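Local coordinates for protein TfuB1 (Thermobifida fusca, PDB 6JX3) that acts as an RRE protein that binds the leader peptide of a lasso peptide precursor, probably presenting it to the maturation enzymes, at residues A[25-33]-A[44-54]. Numbering follows the deposited sequence.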
ATOM      1  N   VAL A  25      -6.991   8.432   4.161  1.00 15.61           N
ATOM      2  CA  VAL A  25      -7.233   7.543   3.036  1.00 15.86           C
ATOM      3  C   VAL A  25      -8.538   7.922   2.362  1.00 15.76           C
ATOM      4  O   VAL A  25      -9.513   8.278   3.032  1.00 17.75           O
ATOM      5  CB  VAL A  25      -7.307   6.075   3.497  1.00 18.96           C
ATOM      6  CG1 VAL A  25      -7.384   5.140   2.293  1.00 27.12           C
ATOM      7  CG2 VAL A  25      -6.132   5.738   4.431  1.00 25.53           C
ATOM      8  N   ALA A  26      -8.577   7.805   1.043  1.00 19.92           N
ATOM      9  CA  ALA A  26      -9.832   7.933   0.317  1.00 22.95           C
ATOM     10  C   ALA A  26      -9.925   6.820  -0.715  1.00 26.47           C
ATOM     11  O   ALA A  26      -8.917   6.428  -1.308  1.00 23.74           O
ATOM     12  CB  ALA A  26      -9.948   9.300  -0.370  1.00 21.27           C
ATOM     13  N   GLN A  27     -11.132   6.296  -0.916  1.00 26.80           N
ATOM     14  CA  GLN A  27     -11.416   5.426  -2.051  1.00 33.63           C
ATOM     15  C   GLN A  27     -12.039   6.267  -3.159  1.00 31.85           C
ATOM     16  O   GLN A  27     -13.081   6.896  -2.950  1.00 46.92           O
ATOM     17  CB  GLN A  27     -12.349   4.283  -1.651  1.00 32.99           C
ATOM     18  CG  GLN A  27     -11.861   3.479  -0.458  1.00 36.58           C
ATOM     19  CD  GLN A  27     -10.623   2.659  -0.772  1.00 38.97           C
ATOM     20  OE1 GLN A  27     -10.330   2.375  -1.934  1.00 47.52           O
ATOM     21  NE2 GLN A  27      -9.896   2.268   0.264  1.00 45.30           N
ATOM     22  N   THR A  28     -11.402   6.287  -4.330  1.00 35.82           N
ATOM     23  CA  THR A  28     -11.848   7.109  -5.451  1.00 38.18           C
ATOM     24  C   THR A  28     -12.026   6.250  -6.697  1.00 47.50           C
ATOM     25  O   THR A  28     -11.774   5.040  -6.692  1.00 42.98           O
ATOM     26  CB  THR A  28     -10.863   8.245  -5.745  1.00 39.80           C
ATOM     27  OG1 THR A  28      -9.761   7.743  -6.515  1.00 34.73           O
ATOM     28  CG2 THR A  28     -10.343   8.799  -4.459  1.00 36.22           C
ATOM     29  N   ASP A  29     -12.457   6.904  -7.782  1.00 42.68           N
ATOM     30  CA  ASP A  29     -12.596   6.227  -9.065  1.00 48.36           C
ATOM     31  C   ASP A  29     -11.244   5.844  -9.654  1.00 51.90           C
ATOM     32  O   ASP A  29     -11.175   4.927 -10.479  1.00 55.28           O
ATOM     33  CB  ASP A  29     -13.368   7.111 -10.050  1.00 54.62           C
ATOM     34  CG  ASP A  29     -14.814   7.338  -9.629  1.00 59.80           C
ATOM     35  OD1 ASP A  29     -15.334   6.557  -8.801  1.00 55.40           O
ATOM     36  OD2 ASP A  29     -15.435   8.301 -10.126  1.00 63.79           O
ATOM     37  N   TYR A  30     -10.168   6.527  -9.252  1.00 52.66           N
ATOM     38  CA  TYR A  30      -8.826   6.139  -9.667  1.00 57.45           C
ATOM     39  C   TYR A  30      -8.247   5.025  -8.803  1.00 57.10           C
ATOM     40  O   TYR A  30      -7.294   4.363  -9.229  1.00 60.02           O
ATOM     41  CB  TYR A  30      -7.888   7.352  -9.637  1.00 62.80           C
ATOM     42  CG  TYR A  30      -8.474   8.606 -10.246  1.00 65.31           C
ATOM     43  CD1 TYR A  30      -8.745   9.721  -9.459  1.00 68.03           C
ATOM     44  CD2 TYR A  30      -8.753   8.679 -11.606  1.00 68.16           C
ATOM     45  CE1 TYR A  30      -9.281  10.874 -10.009  1.00 71.44           C
ATOM     46  CE2 TYR A  30      -9.289   9.828 -12.166  1.00 72.01           C
ATOM     47  CZ  TYR A  30      -9.550  10.922 -11.363  1.00 75.74           C
ATOM     48  OH  TYR A  30     -10.082  12.065 -11.917  1.00 78.31           O
ATOM     49  N   GLY A  31      -8.800   4.803  -7.603  1.00 35.76           N
ATOM     50  CA  GLY A  31      -8.344   3.799  -6.669  1.00 28.75           C
ATOM     51  C   GLY A  31      -8.108   4.409  -5.304  1.00 33.07           C
ATOM     52  O   GLY A  31      -8.606   5.500  -4.997  1.00 31.86           O
ATOM     53  N   MET A  32      -7.334   3.694  -4.482  1.00 29.16           N
ATOM     54  CA  MET A  32      -7.045   4.127  -3.118  1.00 22.26           C
ATOM     55  C   MET A  32      -5.980   5.210  -3.126  1.00 23.21           C
ATOM     56  O   MET A  32      -4.947   5.079  -3.794  1.00 20.10           O
ATOM     57  CB  MET A  32      -6.583   2.951  -2.260  1.00 22.57           C
ATOM     58  CG  MET A  32      -6.141   3.329  -0.855  1.00 24.99           C
ATOM     59  SD  MET A  32      -5.930   1.857   0.177  1.00 34.71           S
ATOM     60  CE  MET A  32      -5.149   2.519   1.636  1.00 32.23           C
ATOM     61  N   VAL A  33      -6.233   6.280  -2.380  1.00 16.48           N
ATOM     62  CA  VAL A  33      -5.340   7.427  -2.286  0.55 17.33           C
ATOM     63  C   VAL A  33      -4.995   7.656  -0.821  1.00 15.34           C
ATOM     64  O   VAL A  33      -5.863   7.513   0.052  1.00 18.40           O
ATOM     65  CB  VAL A  33      -5.998   8.677  -2.907  0.55 17.18           C
ATOM     66  CG1 VAL A  33      -5.103   9.888  -2.767  0.55 16.06           C
ATOM     67  CG2 VAL A  33      -6.347   8.414  -4.371  0.55 18.92           C
ATOM     68  N   GLN A  44      -1.260   7.672  -5.002  1.00 17.79           N
ATOM     69  CA  GLN A  44      -2.237   6.702  -5.468  1.00 16.14           C
ATOM     70  C   GLN A  44      -1.627   5.311  -5.391  1.00 17.64           C
ATOM     71  O   GLN A  44      -0.461   5.109  -5.748  1.00 20.41           O
ATOM     72  CB  GLN A  44      -2.691   6.991  -6.898  1.00 21.54           C
ATOM     73  CG  GLN A  44      -3.948   6.234  -7.297  1.00 34.29           C
ATOM     74  CD  GLN A  44      -3.707   5.245  -8.419  1.00 58.21           C
ATOM     75  OE1 GLN A  44      -2.968   5.529  -9.364  1.00 65.78           O
ATOM     76  NE2 GLN A  44      -4.338   4.076  -8.325  1.00 48.19           N
ATOM     77  N   LEU A  45      -2.416   4.371  -4.892  1.00 16.36           N
ATOM     78  CA  LEU A  45      -2.022   2.977  -4.811  1.00 16.73           C
ATOM     79  C   LEU A  45      -2.780   2.201  -5.876  1.00 15.83           C
ATOM     80  O   LEU A  45      -3.987   2.394  -6.044  1.00 18.78           O
ATOM     81  CB  LEU A  45      -2.325   2.407  -3.422  1.00 16.24           C
ATOM     82  CG  LEU A  45      -1.381   2.765  -2.270  1.00 25.10           C
ATOM     83  CD1 LEU A  45      -1.338   4.266  -1.981  1.00 32.31           C
ATOM     84  CD2 LEU A  45      -1.780   1.993  -1.019  1.00 23.34           C
ATOM     85  N   ASN A  46      -2.084   1.322  -6.599  1.00 16.05           N
ATOM     86  CA  ASN A  46      -2.818   0.516  -7.561  1.00 18.24           C
ATOM     87  C   ASN A  46      -3.586  -0.572  -6.809  1.00 19.27           C
ATOM     88  O   ASN A  46      -3.579  -0.627  -5.578  1.00 17.58           O
ATOM     89  CB  ASN A  46      -1.884  -0.017  -8.651  1.00 18.13           C
ATOM     90  CG  ASN A  46      -0.957  -1.135  -8.180  1.00 22.07           C
ATOM     91  OD1 ASN A  46      -0.792  -1.382  -6.991  1.00 18.17           O
ATOM     92  ND2 ASN A  46      -0.337  -1.809  -9.139  1.00 21.47           N
ATOM     93  N   ASP A  47      -4.291  -1.434  -7.546  1.00 18.81           N
ATOM     94  CA  ASP A  47      -5.229  -2.342  -6.891  1.00 19.18           C
ATOM     95  C   ASP A  47      -4.513  -3.295  -5.943  1.00 18.37           C
ATOM     96  O   ASP A  47      -4.968  -3.516  -4.815  1.00 18.62           O
ATOM     97  CB  ASP A  47      -6.025  -3.126  -7.936  1.00 27.70           C
ATOM     98  CG  ASP A  47      -7.144  -2.306  -8.552  1.00 43.96           C
ATOM     99  OD1 ASP A  47      -7.457  -1.225  -8.007  1.00 47.92           O
ATOM    100  OD2 ASP A  47      -7.710  -2.741  -9.580  1.00 56.48           O
ATOM    101  N   THR A  48      -3.384  -3.855  -6.372  1.00 18.54           N
ATOM    102  CA  THR A  48      -2.656  -4.802  -5.533  0.52 18.04           C
ATOM    103  C   THR A  48      -2.072  -4.111  -4.311  1.00 15.34           C
ATOM    104  O   THR A  48      -2.134  -4.635  -3.197  1.00 17.65           O
ATOM    105  CB  THR A  48      -1.548  -5.462  -6.347  0.52 21.22           C
ATOM    106  OG1 THR A  48      -2.104  -6.004  -7.551  0.52 21.15           O
ATOM    107  CG2 THR A  48      -0.884  -6.567  -5.544  0.52 18.17           C
ATOM    108  N   ALA A  49      -1.482  -2.930  -4.510  1.00 15.59           N
ATOM    109  CA  ALA A  49      -0.948  -2.193  -3.367  1.00 14.31           C
ATOM    110  C   ALA A  49      -2.048  -1.869  -2.368  1.00 16.01           C
ATOM    111  O   ALA A  49      -1.856  -1.996  -1.152  1.00 15.20           O
ATOM    112  CB  ALA A  49      -0.254  -0.907  -3.836  1.00 13.44           C
ATOM    113  N   ALA A  50      -3.223  -1.472  -2.864  1.00 14.31           N
ATOM    114  CA  ALA A  50      -4.329  -1.145  -1.966  1.00 15.32           C
ATOM    115  C   ALA A  50      -4.773  -2.367  -1.185  1.00 15.50           C
ATOM    116  O   ALA A  50      -5.054  -2.279   0.015  1.00 17.45           O
ATOM    117  CB  ALA A  50      -5.497  -0.571  -2.764  1.00 17.32           C
ATOM    118  N   LEU A  51      -4.843  -3.516  -1.861  1.00 15.60           N
ATOM    119  CA  LEU A  51      -5.243  -4.761  -1.217  1.00 18.93           C
ATOM    120  C   LEU A  51      -4.267  -5.140  -0.116  1.00 16.93           C
ATOM    121  O   LEU A  51      -4.674  -5.533   0.985  1.00 17.58           O
ATOM    122  CB  LEU A  51      -5.308  -5.851  -2.283  1.00 22.04           C
ATOM    123  CG  LEU A  51      -5.790  -7.269  -2.033  1.00 39.54           C
ATOM    124  CD1 LEU A  51      -7.026  -7.296  -1.153  1.00 39.42           C
ATOM    125  CD2 LEU A  51      -6.079  -7.878  -3.395  1.00 40.10           C
ATOM    126  N   ILE A  52      -2.970  -4.998  -0.387  1.00 15.31           N
ATOM    127  CA  ILE A  52      -1.960  -5.318   0.612  1.00 11.99           C
ATOM    128  C   ILE A  52      -2.089  -4.395   1.813  1.00 13.21           C
ATOM    129  O   ILE A  52      -2.090  -4.845   2.966  1.00 15.18           O
ATOM    130  CB  ILE A  52      -0.552  -5.237  -0.001  1.00 13.06           C
ATOM    131  CG1 ILE A  52      -0.374  -6.319  -1.069  1.00 16.15           C
ATOM    132  CG2 ILE A  52       0.506  -5.362   1.097  1.00 14.24           C
ATOM    133  CD1 ILE A  52       0.855  -6.116  -1.946  1.00 17.97           C
ATOM    134  N   VAL A  53      -2.176  -3.084   1.563  1.00 12.69           N
ATOM    135  CA  VAL A  53      -2.246  -2.138   2.671  1.00 12.94           C
ATOM    136  C   VAL A  53      -3.503  -2.384   3.501  1.00 13.55           C
ATOM    137  O   VAL A  53      -3.457  -2.368   4.737  1.00 15.40           O
ATOM    138  CB  VAL A  53      -2.187  -0.693   2.158  1.00 13.17           C
ATOM    139  CG1 VAL A  53      -2.507   0.280   3.293  1.00 16.90           C
ATOM    140  CG2 VAL A  53      -0.795  -0.405   1.585  1.00 12.78           C
ATOM    141  N   GLN A  54      -4.641  -2.603   2.837  1.00 13.27           N
ATOM    142  CA  GLN A  54      -5.874  -2.863   3.576  1.00 15.32           C
ATOM    143  C   GLN A  54      -5.739  -4.093   4.469  1.00 14.27           C
ATOM    144  O   GLN A  54      -6.180  -4.081   5.620  1.00 17.94           O
ATOM    145  CB  GLN A  54      -7.046  -3.029   2.608  1.00 21.81           C
ATOM    146  CG  GLN A  54      -7.507  -1.711   2.009  1.00 24.17           C
ATOM    147  CD  GLN A  54      -8.194  -1.888   0.667  1.00 42.03           C
ATOM    148  OE1 GLN A  54      -8.432  -3.013   0.219  1.00 40.09           O
ATOM    149  NE2 GLN A  54      -8.508  -0.774   0.012  1.00 36.82           N
TER
HETATM  150  O   HOH W   1      -6.468   1.329  -5.625  1.00 23.92           O
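In the PqqD-like winged-helix fold of this leader-binding domain, M32 of the beta hairpin formed by strands 32-36 and 41-45 reaches over to helix 47-57, which follows directly. L45 N donates to M32 O (2.8 Å, 175° at the hydrogen). Where the two strands separate, a water bridges them, accepting from M32 N and donating to L45 O. With CG anti to its backbone N (chi1 175°) and the chain extended beyond, M32 lies along the helix: its CB meets A50 CB at 3.7 Å, SD passes L45 CD2 at 4.3 Å, and CE ends 3.8 Å from V53 CG1. On the other face of the sheet Q44 pairs with V33, its CG 4.4 Å from V33 CG2; a bend at chi2 (-116°) carries its amide back beside the 28-31 turn, NE2 lying 3.1 Å from Y30 O at an angle too poor for a hydrogen bond. The bound leader peptide adds an antiparallel strand beside Q44 and L45, and Q44 packs on one of its apolar side chains. Cut back to an alanine here, Q44 would lose CG and the amide, which is likely to bare V33 CG2 and weaken the packing on the peptide. N46, the N-cap residue, accepts from A49 N through OD1, and its OD1 and ND2 also hydrogen-bond to the peptide backbone. Behind M32, V53 packs on L91 of helix 77-93, while L45 rests on L34 of the central strand.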